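Local coordinates for protein proabylysin (Pyrococcus abyssi, PDB 4JIU) that is the zymogen of a zinc-dependent minigluzincin metallopeptidase and probably cleaves peptide bonds after activation, at residues A[54-59]-A[75-80]. The protein carries 1 engineered substitution. Numbering follows the deposited sequence.
Sequences MFYILI and SFWREV
Tyr56 and Trp77 meet because each first torsion sends a flat group across the gap: in Tyr56 chi1 of 177° carries the ring out opposite the backbone N, while in Trp77 chi1 of -71° swings the indole back from a CB that points away from the other helix. The tyrosine oxygen thereby arrives at the six-membered end of the indole, close to its plane, with Tyr56 OH 3.5 Å from Trp77 CZ3 and 3.8 Å from Trp77 CH2. This is an edge contact, and the polar bonds of the hydroxyl lie elsewhere: it is hydrogen-bonded to both His60 ND1 and Glu93 OE1, two partners that limit the swing of the phenol. Phe76 CD2, from the neighbouring residue, sits over the middle of one indole face of Trp77, 3.7 Å from its plane.

The helix carrying 54-59 runs on into the HExxH motif of a gluzincin-type metallopeptidase, whose His60 and His64 bind zinc together with His72 and the C-terminal residue Val105. Since His60 is a zinc ligand, Tyr56 OH acts from the second shell and can help fix the orientation of that imidazole.

Val80 is touched by both Tyr56 and Ile59. Its CG1 lies 4.0 Å from Tyr56 CE1, approaching the ring obliquely. Ile59 reaches the same residue with its short branch, CG2 being 3.8 Å from Val80 CA and 4.3 Å from Val80 CG2. The segment axes come no closer than 11.3 Å, at 142° between their N-to-C directions. The nearest CA pair lies at the last residues of both segments, Ile59 CA to Val80 CA spanning 6.1 Å, with helix 51-67 continuing beyond; Val83 also packs on Ile59.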
# COMPACT_ATOMS: atom_id res chain seq x y z
N MET A 54 0.27 -2.21 -7.99
CA MET A 54 0.18 -3.12 -6.82
C MET A 54 1.25 -2.77 -5.79
O MET A 54 1.00 -2.76 -4.59
CB MET A 54 0.37 -4.57 -7.27
CG MET A 54 -0.76 -5.13 -8.07
SD MET A 54 -0.59 -6.91 -8.41
CE MET A 54 0.09 -6.81 -10.05
N PHE A 55 2.47 -2.55 -6.29
CA PHE A 55 3.57 -2.21 -5.39
C PHE A 55 3.26 -0.90 -4.65
O PHE A 55 3.56 -0.79 -3.47
CB PHE A 55 4.89 -2.11 -6.17
CG PHE A 55 6.11 -2.21 -5.29
CD1 PHE A 55 6.33 -3.34 -4.50
CD2 PHE A 55 7.05 -1.17 -5.28
CE1 PHE A 55 7.46 -3.45 -3.75
CE2 PHE A 55 8.22 -1.32 -4.52
CZ PHE A 55 8.40 -2.45 -3.76
N TYR A 56 2.71 0.09 -5.36
CA TYR A 56 2.32 1.33 -4.68
C TYR A 56 1.41 1.06 -3.51
O TYR A 56 1.53 1.60 -2.44
CB TYR A 56 1.73 2.36 -5.68
CG TYR A 56 1.29 3.56 -4.89
CD1 TYR A 56 2.26 4.46 -4.43
CD2 TYR A 56 0.01 3.80 -4.48
CE1 TYR A 56 1.91 5.53 -3.69
CE2 TYR A 56 -0.34 4.83 -3.67
CZ TYR A 56 0.62 5.73 -3.26
OH TYR A 56 0.33 6.80 -2.47
N ILE A 57 0.34 0.27 -3.77
CA ILE A 57 -0.60 -0.02 -2.70
C ILE A 57 0.09 -0.64 -1.49
O ILE A 57 -0.17 -0.26 -0.36
CB ILE A 57 -1.78 -0.88 -3.23
CG1 ILE A 57 -2.59 -0.08 -4.26
CG2 ILE A 57 -2.61 -1.38 -2.07
CD1 ILE A 57 -3.54 -0.90 -5.04
N LEU A 58 0.93 -1.64 -1.73
CA LEU A 58 1.65 -2.27 -0.64
C LEU A 58 2.53 -1.29 0.09
O LEU A 58 2.59 -1.31 1.33
CB LEU A 58 2.45 -3.47 -1.17
CG LEU A 58 1.59 -4.65 -1.61
CD1 LEU A 58 2.49 -5.73 -2.21
CD2 LEU A 58 0.76 -5.25 -0.52
N ILE A 59 3.28 -0.45 -0.63
CA ILE A 59 4.14 0.54 -0.01
C ILE A 59 3.31 1.54 0.78
O ILE A 59 3.72 1.89 1.91
CB ILE A 59 5.03 1.21 -1.06
CG1 ILE A 59 6.15 0.30 -1.58
CG2 ILE A 59 5.58 2.55 -0.56
CD1 ILE A 59 7.26 0.05 -0.58
N SER A 75 6.02 12.22 7.66
CA SER A 75 6.83 11.00 7.87
C SER A 75 6.23 9.83 7.11
O SER A 75 6.98 8.96 6.65
CB SER A 75 6.92 10.70 9.37
OG SER A 75 5.59 10.60 9.85
N PHE A 76 4.91 9.81 6.94
CA PHE A 76 4.30 8.81 6.06
C PHE A 76 4.85 8.90 4.67
O PHE A 76 5.27 7.93 4.04
CB PHE A 76 2.76 9.04 6.12
CG PHE A 76 2.04 8.22 5.07
CD1 PHE A 76 1.66 6.90 5.36
CD2 PHE A 76 1.74 8.75 3.83
CE1 PHE A 76 1.05 6.13 4.40
CE2 PHE A 76 1.16 7.96 2.86
CZ PHE A 76 0.82 6.68 3.15
N TRP A 77 4.82 10.12 4.09
CA TRP A 77 5.24 10.30 2.72
C TRP A 77 6.73 10.03 2.56
O TRP A 77 7.16 9.57 1.53
CB TRP A 77 4.87 11.67 2.14
CG TRP A 77 3.41 11.79 1.92
CD1 TRP A 77 2.55 12.65 2.54
CD2 TRP A 77 2.57 11.02 1.04
NE1 TRP A 77 1.26 12.50 2.13
CE2 TRP A 77 1.24 11.48 1.19
CE3 TRP A 77 2.80 9.97 0.14
CZ2 TRP A 77 0.14 10.95 0.47
CZ3 TRP A 77 1.72 9.45 -0.57
CH2 TRP A 77 0.42 9.94 -0.40
N ARG A 78 7.53 10.30 3.62
CA ARG A 78 8.95 9.96 3.55
C ARG A 78 9.17 8.46 3.30
O ARG A 78 10.06 8.09 2.55
CB ARG A 78 9.65 10.35 4.84
CG ARG A 78 11.05 9.97 5.13
CD ARG A 78 11.70 10.79 6.23
NE ARG A 78 11.54 10.26 7.58
CZ ARG A 78 10.93 10.78 8.64
NH1 ARG A 78 10.31 11.96 8.60
NH2 ARG A 78 10.89 10.13 9.81
N GLU A 79 8.33 7.62 3.92
CA GLU A 79 8.48 6.19 3.67
C GLU A 79 8.12 5.87 2.22
O GLU A 79 8.81 5.13 1.53
CB GLU A 79 7.59 5.39 4.61
CG GLU A 79 7.94 5.55 6.08
CD GLU A 79 9.34 5.07 6.40
OE1 GLU A 79 9.94 4.25 5.66
OE2 GLU A 79 9.82 5.44 7.50
N VAL A 80 6.99 6.38 1.74
CA VAL A 80 6.55 6.15 0.35
C VAL A 80 7.62 6.56 -0.64
O VAL A 80 7.87 5.86 -1.64
CB VAL A 80 5.21 6.87 0.10
CG1 VAL A 80 4.84 6.82 -1.36
CG2 VAL A 80 4.10 6.33 0.97